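Local coordinates for aminoglycoside 6-adenylyltransferase (Bacillus subtilis, PDB 2PBE), which transfers an adenylyl group from ATP to the 6-hydroxyl of streptomycin, thereby mediating bacterial resistance to this antibiotic, at residues 63-77 against 90-104. Numbering follows the deposited sequence.
Sequences WLEIFGKRIMMQKPE and FSYIILFEDGNKLDL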
ATOM      1  N   TRP A  63     -24.141  -9.356  -2.220  1.00 35.01           N
ATOM      2  CA  TRP A  63     -22.878  -8.729  -1.850  1.00 34.26           C
ATOM      3  C   TRP A  63     -22.163  -8.070  -3.047  1.00 33.78           C
ATOM      4  O   TRP A  63     -21.287  -7.216  -2.866  1.00 33.26           O
ATOM      5  CB  TRP A  63     -21.958  -9.753  -1.199  1.00 34.46           C
ATOM      6  CG  TRP A  63     -21.626 -10.859  -2.103  1.00 35.67           C
ATOM      7  CD1 TRP A  63     -22.388 -11.973  -2.353  1.00 36.33           C
ATOM      8  CD2 TRP A  63     -20.469 -10.960  -2.922  1.00 35.33           C
ATOM      9  NE1 TRP A  63     -21.764 -12.766  -3.291  1.00 37.13           N
ATOM     10  CE2 TRP A  63     -20.581 -12.175  -3.661  1.00 35.48           C
ATOM     11  CE3 TRP A  63     -19.332 -10.142  -3.110  1.00 34.77           C
ATOM     12  CZ2 TRP A  63     -19.589 -12.601  -4.585  1.00 34.65           C
ATOM     13  CZ3 TRP A  63     -18.339 -10.562  -4.029  1.00 34.61           C
ATOM     14  CH2 TRP A  63     -18.482 -11.788  -4.757  1.00 33.85           C
ATOM     15  N   LEU A  64     -22.538  -8.482  -4.256  1.00 32.16           N
ATOM     16  CA  LEU A  64     -21.948  -7.957  -5.483  1.00 31.47           C
ATOM     17  C   LEU A  64     -22.427  -6.556  -5.830  1.00 32.33           C
ATOM     18  O   LEU A  64     -21.769  -5.833  -6.561  1.00 32.45           O
ATOM     19  CB  LEU A  64     -22.265  -8.896  -6.643  1.00 29.83           C
ATOM     20  CG  LEU A  64     -21.504 -10.220  -6.742  1.00 27.65           C
ATOM     21  CD1 LEU A  64     -22.234 -11.164  -7.664  1.00 25.15           C
ATOM     22  CD2 LEU A  64     -20.108  -9.969  -7.245  1.00 27.38           C
ATOM     23  N   GLU A  65     -23.580  -6.188  -5.296  1.00 35.24           N
ATOM     24  CA  GLU A  65     -24.200  -4.891  -5.553  1.00 37.34           C
ATOM     25  C   GLU A  65     -23.289  -3.751  -5.142  1.00 37.99           C
ATOM     26  O   GLU A  65     -23.430  -2.623  -5.641  1.00 37.95           O
ATOM     27  CB  GLU A  65     -25.532  -4.805  -4.788  1.00 39.53           C
ATOM     28  CG  GLU A  65     -26.667  -4.112  -5.531  1.00 44.38           C
ATOM     29  CD  GLU A  65     -27.071  -4.841  -6.805  1.00 46.93           C
ATOM     30  OE1 GLU A  65     -26.669  -4.394  -7.907  1.00 48.71           O
ATOM     31  OE2 GLU A  65     -27.788  -5.862  -6.699  1.00 46.76           O
ATOM     32  N   ILE A  66     -22.344  -4.053  -4.255  1.00 38.36           N
ATOM     33  CA  ILE A  66     -21.410  -3.055  -3.753  1.00 38.95           C
ATOM     34  C   ILE A  66     -20.484  -2.499  -4.833  1.00 38.13           C
ATOM     35  O   ILE A  66     -20.013  -1.360  -4.738  1.00 39.04           O
ATOM     36  CB  ILE A  66     -20.557  -3.631  -2.600  1.00 39.75           C
ATOM     37  CG1 ILE A  66     -19.828  -2.491  -1.878  1.00 39.54           C
ATOM     38  CG2 ILE A  66     -19.572  -4.674  -3.149  1.00 40.19           C
ATOM     39  CD1 ILE A  66     -19.057  -2.918  -0.655  1.00 41.24           C
ATOM     40  N   PHE A  67     -20.232  -3.300  -5.860  1.00 37.34           N
ATOM     41  CA  PHE A  67     -19.339  -2.862  -6.920  1.00 35.27           C
ATOM     42  C   PHE A  67     -20.020  -1.949  -7.922  1.00 35.17           C
ATOM     43  O   PHE A  67     -19.361  -1.382  -8.797  1.00 36.61           O
ATOM     44  CB  PHE A  67     -18.753  -4.071  -7.632  1.00 35.32           C
ATOM     45  CG  PHE A  67     -18.004  -5.005  -6.728  1.00 34.93           C
ATOM     46  CD1 PHE A  67     -16.940  -4.534  -5.944  1.00 35.75           C
ATOM     47  CD2 PHE A  67     -18.341  -6.358  -6.666  1.00 35.67           C
ATOM     48  CE1 PHE A  67     -16.201  -5.412  -5.094  1.00 36.10           C
ATOM     49  CE2 PHE A  67     -17.620  -7.252  -5.825  1.00 36.53           C
ATOM     50  CZ  PHE A  67     -16.544  -6.777  -5.039  1.00 36.51           C
ATOM     51  N   GLY A  68     -21.340  -1.814  -7.811  1.00 34.47           N
ATOM     52  CA  GLY A  68     -22.042  -0.933  -8.724  1.00 35.72           C
ATOM     53  C   GLY A  68     -23.010  -1.548  -9.712  1.00 36.30           C
ATOM     54  O   GLY A  68     -23.056  -2.753  -9.907  1.00 36.11           O
ATOM     55  N   LYS A  69     -23.814  -0.697 -10.337  1.00 37.35           N
ATOM     56  CA  LYS A  69     -24.791  -1.157 -11.307  1.00 39.45           C
ATOM     57  C   LYS A  69     -24.097  -1.729 -12.521  1.00 39.27           C
ATOM     58  O   LYS A  69     -23.137  -1.155 -13.042  1.00 39.20           O
ATOM     59  CB  LYS A  69     -25.724  -0.006 -11.701  1.00 41.69           C
ATOM     60  CG  LYS A  69     -27.007   0.155 -10.855  1.00 47.69           C
ATOM     61  CD  LYS A  69     -26.783   0.032  -9.346  1.00 52.47           C
ATOM     62  CE  LYS A  69     -27.042  -1.395  -8.824  1.00 55.17           C
ATOM     63  NZ  LYS A  69     -26.312  -1.608  -7.541  1.00 55.29           N
ATOM     64  N   ARG A  70     -24.588  -2.885 -12.957  1.00 38.44           N
ATOM     65  CA  ARG A  70     -24.011  -3.565 -14.105  1.00 37.32           C
ATOM     66  C   ARG A  70     -24.976  -3.782 -15.253  1.00 36.07           C
ATOM     67  O   ARG A  70     -26.198  -3.791 -15.067  1.00 35.10           O
ATOM     68  CB  ARG A  70     -23.429  -4.912 -13.672  1.00 35.89           C
ATOM     69  CG  ARG A  70     -24.285  -5.695 -12.706  1.00 34.97           C
ATOM     70  CD  ARG A  70     -23.613  -6.989 -12.272  1.00 33.15           C
ATOM     71  NE  ARG A  70     -24.039  -7.377 -10.933  1.00 32.09           N
ATOM     72  CZ  ARG A  70     -25.254  -7.791 -10.617  1.00 33.17           C
ATOM     73  NH1 ARG A  70     -26.197  -7.887 -11.543  1.00 35.03           N
ATOM     74  NH2 ARG A  70     -25.536  -8.099  -9.364  1.00 35.73           N
ATOM     75  N   ILE A  71     -24.401  -3.950 -16.442  1.00 35.29           N
ATOM     76  CA  ILE A  71     -25.155  -4.205 -17.659  1.00 34.88           C
ATOM     77  C   ILE A  71     -25.550  -5.687 -17.636  1.00 35.71           C
ATOM     78  O   ILE A  71     -26.682  -6.034 -17.943  1.00 35.58           O
ATOM     79  CB  ILE A  71     -24.293  -3.873 -18.902  1.00 34.49           C
ATOM     80  CG1 ILE A  71     -24.027  -2.366 -18.933  1.00 33.79           C
ATOM     81  CG2 ILE A  71     -24.977  -4.354 -20.173  1.00 34.70           C
ATOM     82  CD1 ILE A  71     -23.019  -1.914 -19.948  1.00 33.09           C
HETATM   83  N   MSE A  72     -24.613  -6.557 -17.271  1.00 37.43           N
HETATM   84  CA  MSE A  72     -24.908  -7.987 -17.162  1.00 39.78           C
HETATM   85  C   MSE A  72     -23.778  -8.715 -16.461  1.00 38.97           C
HETATM   86  O   MSE A  72     -22.739  -8.116 -16.163  1.00 38.46           O
HETATM   87  CB  MSE A  72     -25.132  -8.610 -18.533  1.00 43.01           C
HETATM   88  CG  MSE A  72     -23.858  -8.798 -19.302  1.00 48.21           C
HETATM   89 SE   MSE A  72     -24.078  -9.700 -20.990  1.00 54.63          SE
HETATM   90  CE  MSE A  72     -22.633  -8.893 -21.907  1.00 52.83           C
HETATM   91  N   MSE A  73     -23.963 -10.014 -16.229  1.00 39.63           N
HETATM   92  CA  MSE A  73     -22.952 -10.791 -15.542  1.00 40.03           C
HETATM   93  C   MSE A  73     -22.991 -12.251 -15.937  1.00 38.33           C
HETATM   94  O   MSE A  73     -24.039 -12.773 -16.298  1.00 37.51           O
HETATM   95  CB  MSE A  73     -23.192 -10.640 -14.045  1.00 43.19           C
HETATM   96  CG  MSE A  73     -22.355 -11.520 -13.162  1.00 50.65           C
HETATM   97 SE   MSE A  73     -22.933 -11.287 -11.326  1.00 62.03          SE
HETATM   98  CE  MSE A  73     -24.243 -12.706 -11.171  1.00 59.11           C
ATOM     99  N   GLN A  74     -21.831 -12.908 -15.852  1.00 37.20           N
ATOM    100  CA  GLN A  74     -21.723 -14.325 -16.174  1.00 35.83           C
ATOM    101  C   GLN A  74     -21.012 -15.060 -15.038  1.00 34.24           C
ATOM    102  O   GLN A  74     -20.018 -14.559 -14.494  1.00 33.91           O
ATOM    103  CB  GLN A  74     -20.961 -14.525 -17.494  1.00 35.54           C
ATOM    104  CG  GLN A  74     -20.765 -15.993 -17.902  1.00 37.40           C
ATOM    105  CD  GLN A  74     -20.110 -16.155 -19.271  1.00 39.36           C
ATOM    106  OE1 GLN A  74     -20.646 -15.701 -20.294  1.00 39.89           O
ATOM    107  NE2 GLN A  74     -18.938 -16.799 -19.300  1.00 40.36           N
ATOM    108  N   LYS A  75     -21.542 -16.217 -14.652  1.00 32.35           N
ATOM    109  CA  LYS A  75     -20.935 -17.035 -13.602  1.00 31.19           C
ATOM    110  C   LYS A  75     -20.585 -18.353 -14.302  1.00 31.82           C
ATOM    111  O   LYS A  75     -21.394 -19.279 -14.348  1.00 29.58           O
ATOM    112  CB  LYS A  75     -21.904 -17.244 -12.441  1.00 30.54           C
ATOM    113  CG  LYS A  75     -22.271 -15.952 -11.726  1.00 30.59           C
ATOM    114  CD  LYS A  75     -23.095 -16.165 -10.463  1.00 31.03           C
ATOM    115  CE  LYS A  75     -24.554 -16.461 -10.743  1.00 32.68           C
ATOM    116  NZ  LYS A  75     -25.284 -16.896  -9.504  1.00 33.96           N
ATOM    117  N   PRO A  76     -19.359 -18.440 -14.863  1.00 32.89           N
ATOM    118  CA  PRO A  76     -18.827 -19.599 -15.589  1.00 33.65           C
ATOM    119  C   PRO A  76     -18.882 -20.969 -14.917  1.00 34.20           C
ATOM    120  O   PRO A  76     -18.936 -21.993 -15.606  1.00 35.09           O
ATOM    121  CB  PRO A  76     -17.390 -19.183 -15.888  1.00 33.30           C
ATOM    122  CG  PRO A  76     -17.481 -17.719 -15.998  1.00 32.70           C
ATOM    123  CD  PRO A  76     -18.330 -17.385 -14.811  1.00 33.39           C
ATOM    124  N   GLU A  77     -18.859 -21.006 -13.594  1.00 35.47           N
ATOM    125  CA  GLU A  77     -18.896 -22.282 -12.911  1.00 37.76           C
ATOM    126  C   GLU A  77     -20.272 -22.587 -12.348  1.00 37.99           C
ATOM    127  O   GLU A  77     -20.438 -23.504 -11.540  1.00 39.20           O
ATOM    128  CB  GLU A  77     -17.826 -22.317 -11.818  1.00 39.74           C
ATOM    129  CG  GLU A  77     -16.383 -22.261 -12.356  1.00 44.26           C
ATOM    130  CD  GLU A  77     -16.010 -20.895 -12.956  1.00 47.55           C
ATOM    131  OE1 GLU A  77     -16.316 -19.857 -12.318  1.00 48.54           O
ATOM    132  OE2 GLU A  77     -15.405 -20.852 -14.058  1.00 48.65           O
ATOM    133  N   PHE A  90     -14.607 -20.280  -8.383  1.00 44.81           N
ATOM    134  CA  PHE A  90     -15.909 -19.762  -8.730  1.00 41.21           C
ATOM    135  C   PHE A  90     -15.595 -18.326  -9.100  1.00 39.31           C
ATOM    136  O   PHE A  90     -14.990 -17.589  -8.320  1.00 38.96           O
ATOM    137  CB  PHE A  90     -16.858 -19.802  -7.534  1.00 40.51           C
ATOM    138  CG  PHE A  90     -18.304 -19.782  -7.930  1.00 40.93           C
ATOM    139  CD1 PHE A  90     -18.918 -20.932  -8.461  1.00 40.59           C
ATOM    140  CD2 PHE A  90     -19.057 -18.601  -7.814  1.00 41.35           C
ATOM    141  CE1 PHE A  90     -20.275 -20.910  -8.874  1.00 40.90           C
ATOM    142  CE2 PHE A  90     -20.422 -18.556  -8.226  1.00 41.25           C
ATOM    143  CZ  PHE A  90     -21.032 -19.720  -8.760  1.00 41.13           C
ATOM    144  N   SER A  91     -15.982 -17.931 -10.301  1.00 37.03           N
ATOM    145  CA  SER A  91     -15.698 -16.583 -10.730  1.00 35.07           C
ATOM    146  C   SER A  91     -16.933 -15.862 -11.228  1.00 34.08           C
ATOM    147  O   SER A  91     -18.005 -16.442 -11.336  1.00 34.26           O
ATOM    148  CB  SER A  91     -14.646 -16.626 -11.814  1.00 34.70           C
ATOM    149  OG  SER A  91     -15.078 -17.467 -12.856  1.00 35.58           O
ATOM    150  N   TYR A  92     -16.758 -14.586 -11.537  1.00 33.63           N
ATOM    151  CA  TYR A  92     -17.827 -13.742 -12.024  1.00 33.17           C
ATOM    152  C   TYR A  92     -17.239 -12.869 -13.112  1.00 33.53           C
ATOM    153  O   TYR A  92     -16.108 -12.411 -12.982  1.00 35.12           O
ATOM    154  CB  TYR A  92     -18.330 -12.836 -10.907  1.00 30.83           C
ATOM    155  CG  TYR A  92     -18.788 -13.559  -9.659  1.00 29.81           C
ATOM    156  CD1 TYR A  92     -20.158 -13.891  -9.481  1.00 26.79           C
ATOM    157  CD2 TYR A  92     -17.866 -13.920  -8.638  1.00 27.86           C
ATOM    158  CE1 TYR A  92     -20.606 -14.563  -8.307  1.00 26.63           C
ATOM    159  CE2 TYR A  92     -18.293 -14.607  -7.455  1.00 26.21           C
ATOM    160  CZ  TYR A  92     -19.671 -14.921  -7.301  1.00 26.39           C
ATOM    161  OH  TYR A  92     -20.118 -15.571  -6.176  1.00 24.10           O
ATOM    162  N   ILE A  93     -17.972 -12.658 -14.198  1.00 33.58           N
ATOM    163  CA  ILE A  93     -17.470 -11.765 -15.231  1.00 34.58           C
ATOM    164  C   ILE A  93     -18.554 -10.711 -15.245  1.00 34.81           C
ATOM    165  O   ILE A  93     -19.720 -11.023 -15.520  1.00 35.73           O
ATOM    166  CB  ILE A  93     -17.345 -12.422 -16.638  1.00 34.93           C
ATOM    167  CG1 ILE A  93     -16.146 -13.370 -16.680  1.00 34.21           C
ATOM    168  CG2 ILE A  93     -17.111 -11.352 -17.703  1.00 34.31           C
ATOM    169  CD1 ILE A  93     -16.298 -14.606 -15.866  1.00 36.09           C
ATOM    170  N   ILE A  94     -18.191  -9.479 -14.905  1.00 33.56           N
ATOM    171  CA  ILE A  94     -19.156  -8.396 -14.856  1.00 33.21           C
ATOM    172  C   ILE A  94     -18.846  -7.293 -15.855  1.00 33.72           C
ATOM    173  O   ILE A  94     -17.682  -6.910 -16.042  1.00 33.71           O
ATOM    174  CB  ILE A  94     -19.205  -7.769 -13.434  1.00 32.62           C
ATOM    175  CG1 ILE A  94     -19.454  -8.856 -12.396  1.00 32.18           C
ATOM    176  CG2 ILE A  94     -20.337  -6.740 -13.338  1.00 32.68           C
ATOM    177  CD1 ILE A  94     -19.262  -8.382 -10.961  1.00 31.45           C
ATOM    178  N   LEU A  95     -19.901  -6.793 -16.485  1.00 32.71           N
ATOM    179  CA  LEU A  95     -19.770  -5.686 -17.406  1.00 31.97           C
ATOM    180  C   LEU A  95     -20.503  -4.555 -16.709  1.00 31.88           C
ATOM    181  O   LEU A  95     -21.730  -4.545 -16.649  1.00 31.31           O
ATOM    182  CB  LEU A  95     -20.423  -5.995 -18.756  1.00 31.78           C
ATOM    183  CG  LEU A  95     -20.257  -4.821 -19.739  1.00 32.78           C
ATOM    184  CD1 LEU A  95     -18.800  -4.613 -20.060  1.00 33.56           C
ATOM    185  CD2 LEU A  95     -21.059  -5.055 -20.995  1.00 33.83           C
ATOM    186  N   PHE A  96     -19.750  -3.602 -16.172  1.00 32.08           N
ATOM    187  CA  PHE A  96     -20.350  -2.482 -15.450  1.00 33.70           C
ATOM    188  C   PHE A  96     -21.013  -1.418 -16.317  1.00 34.04           C
ATOM    189  O   PHE A  96     -20.646  -1.216 -17.478  1.00 34.34           O
ATOM    190  CB  PHE A  96     -19.301  -1.828 -14.553  1.00 33.06           C
ATOM    191  CG  PHE A  96     -18.871  -2.687 -13.394  1.00 34.11           C
ATOM    192  CD1 PHE A  96     -19.732  -2.884 -12.294  1.00 34.07           C
ATOM    193  CD2 PHE A  96     -17.630  -3.350 -13.416  1.00 33.11           C
ATOM    194  CE1 PHE A  96     -19.364  -3.738 -11.214  1.00 34.12           C
ATOM    195  CE2 PHE A  96     -17.237  -4.209 -12.347  1.00 34.89           C
ATOM    196  CZ  PHE A  96     -18.110  -4.405 -11.237  1.00 34.67           C
ATOM    197  N   GLU A  97     -22.003  -0.749 -15.743  1.00 34.69           N
ATOM    198  CA  GLU A  97     -22.702   0.299 -16.463  1.00 36.30           C
ATOM    199  C   GLU A  97     -21.779   1.433 -16.871  1.00 35.35           C
ATOM    200  O   GLU A  97     -21.916   1.978 -17.960  1.00 34.98           O
ATOM    201  CB  GLU A  97     -23.844   0.869 -15.622  1.00 38.05           C
ATOM    202  CG  GLU A  97     -25.177   0.207 -15.848  1.00 41.39           C
ATOM    203  CD  GLU A  97     -26.286   0.877 -15.061  1.00 44.46           C
ATOM    204  OE1 GLU A  97     -26.349   2.129 -15.067  1.00 43.89           O
ATOM    205  OE2 GLU A  97     -27.088   0.151 -14.427  1.00 45.72           O
ATOM    206  N   ASP A  98     -20.843   1.782 -15.993  1.00 35.11           N
ATOM    207  CA  ASP A  98     -19.904   2.874 -16.247  1.00 35.02           C
ATOM    208  C   ASP A  98     -18.943   2.481 -17.364  1.00 34.79           C
ATOM    209  O   ASP A  98     -18.164   3.300 -17.842  1.00 34.23           O
ATOM    210  CB  ASP A  98     -19.110   3.209 -14.982  1.00 35.97           C
ATOM    211  CG  ASP A  98     -18.000   2.210 -14.693  1.00 37.12           C
ATOM    212  OD1 ASP A  98     -18.266   0.995 -14.698  1.00 37.89           O
ATOM    213  OD2 ASP A  98     -16.854   2.649 -14.461  1.00 37.83           O
ATOM    214  N   GLY A  99     -19.004   1.219 -17.777  1.00 34.69           N
ATOM    215  CA  GLY A  99     -18.147   0.756 -18.850  1.00 34.39           C
ATOM    216  C   GLY A  99     -17.051  -0.195 -18.428  1.00 34.76           C
ATOM    217  O   GLY A  99     -16.481  -0.876 -19.279  1.00 33.67           O
ATOM    218  N   ASN A 100     -16.739  -0.261 -17.135  1.00 34.29           N
ATOM    219  CA  ASN A 100     -15.675  -1.158 -16.714  1.00 34.12           C
ATOM    220  C   ASN A 100     -16.049  -2.633 -16.714  1.00 34.48           C
ATOM    221  O   ASN A 100     -17.218  -3.007 -16.560  1.00 34.51           O
ATOM    222  CB  ASN A 100     -15.122  -0.723 -15.350  1.00 33.90           C
ATOM    223  CG  ASN A 100     -14.159   0.448 -15.473  1.00 34.53           C
ATOM    224  OD1 ASN A 100     -13.096   0.328 -16.082  1.00 35.30           O
ATOM    225  ND2 ASN A 100     -14.526   1.580 -14.908  1.00 33.91           N
ATOM    226  N   LYS A 101     -15.041  -3.468 -16.929  1.00 34.46           N
ATOM    227  CA  LYS A 101     -15.232  -4.905 -16.955  1.00 34.30           C
ATOM    228  C   LYS A 101     -14.345  -5.526 -15.897  1.00 34.85           C
ATOM    229  O   LYS A 101     -13.168  -5.193 -15.780  1.00 35.74           O
ATOM    230  CB  LYS A 101     -14.865  -5.462 -18.323  1.00 33.86           C
ATOM    231  CG  LYS A 101     -15.796  -6.586 -18.775  1.00 35.30           C
ATOM    232  CD  LYS A 101     -15.407  -7.940 -18.231  1.00 34.91           C
ATOM    233  CE  LYS A 101     -14.241  -8.536 -19.020  1.00 35.95           C
ATOM    234  NZ  LYS A 101     -14.006  -9.970 -18.680  1.00 35.84           N
ATOM    235  N   LEU A 102     -14.919  -6.424 -15.112  1.00 33.68           N
ATOM    236  CA  LEU A 102     -14.158  -7.083 -14.075  1.00 32.93           C
ATOM    237  C   LEU A 102     -14.251  -8.582 -14.261  1.00 34.44           C
ATOM    238  O   LEU A 102     -15.237  -9.094 -14.789  1.00 34.90           O
ATOM    239  CB  LEU A 102     -14.690  -6.694 -12.687  1.00 29.65           C
ATOM    240  CG  LEU A 102     -14.175  -7.528 -11.507  1.00 29.19           C
ATOM    241  CD1 LEU A 102     -12.695  -7.253 -11.267  1.00 28.06           C
ATOM    242  CD2 LEU A 102     -14.977  -7.227 -10.284  1.00 28.54           C
ATOM    243  N   ASP A 103     -13.198  -9.266 -13.830  1.00 35.38           N
ATOM    244  CA  ASP A 103     -13.120 -10.710 -13.861  1.00 35.51           C
ATOM    245  C   ASP A 103     -12.630 -11.064 -12.454  1.00 34.76           C
ATOM    246  O   ASP A 103     -11.462 -10.890 -12.132  1.00 36.12           O
ATOM    247  CB  ASP A 103     -12.109 -11.158 -14.904  1.00 39.23           C
ATOM    248  CG  ASP A 103     -12.697 -12.139 -15.888  1.00 44.90           C
ATOM    249  OD1 ASP A 103     -13.134 -13.225 -15.441  1.00 47.24           O
ATOM    250  OD2 ASP A 103     -12.730 -11.820 -17.106  1.00 47.51           O
ATOM    251  N   LEU A 104     -13.541 -11.524 -11.606  1.00 32.22           N
ATOM    252  CA  LEU A 104     -13.214 -11.863 -10.219  1.00 29.61           C
ATOM    253  C   LEU A 104     -13.254 -13.353  -9.950  1.00 29.22           C
ATOM    254  O   LEU A 104     -14.258 -13.998 -10.206  1.00 29.11           O
ATOM    255  CB  LEU A 104     -14.202 -11.161  -9.285  1.00 28.44           C
ATOM    256  CG  LEU A 104     -14.030 -11.300  -7.776  1.00 27.79           C
ATOM    257  CD1 LEU A 104     -12.837 -10.474  -7.320  1.00 28.74           C
ATOM    258  CD2 LEU A 104     -15.282 -10.803  -7.094  1.00 28.02           C
TER
HETATM  259  O   HOH W   1     -19.128 -19.000 -11.456  1.00 34.23           O
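Trp63 turns the edge of its six-membered ring to the face of Tyr92 in an offset edge-to-face pair, planes at 80° and centroids 5.5 Å apart; Leu64 CG lies over one face of the indole, toward its rim, and Leu104 CD2 meets its edge. Leu64 CD1 and Lys75 CG and CD also reach the phenol ring, Lys75 NZ going on to a salt bridge with Asp61. One face of Phe96 carries Ile94 CG2 over its centre, its edge receives Lys69 O, and Arg4 adds a cation-pi contact. The Arg70 guanidinium has Met73 SE over one face, toward the rim, and Ile94 CG2 at its edge. Over the centre of Phe90 sits a water that accepts from Glu77 N and donates to Ser91 O. Strands 70-74, outermost in this chain's sheet, 90-96 and 101-108 are consecutive and antiparallel, the last two joined by a type I turn. Gln74 and Ile93 exchange two backbone hydrogen bonds; a classic bulge sets Ile71 and Met72 opposite Leu95. Glu77 folds back at chi2 (70°), bringing OE1 to Ser91 N (2.8 Å) and, on its syn side, OG (2.7 Å). These two donors would probably favour ionised Glu77; through them a side chain continues the pairing beyond strand 70-74.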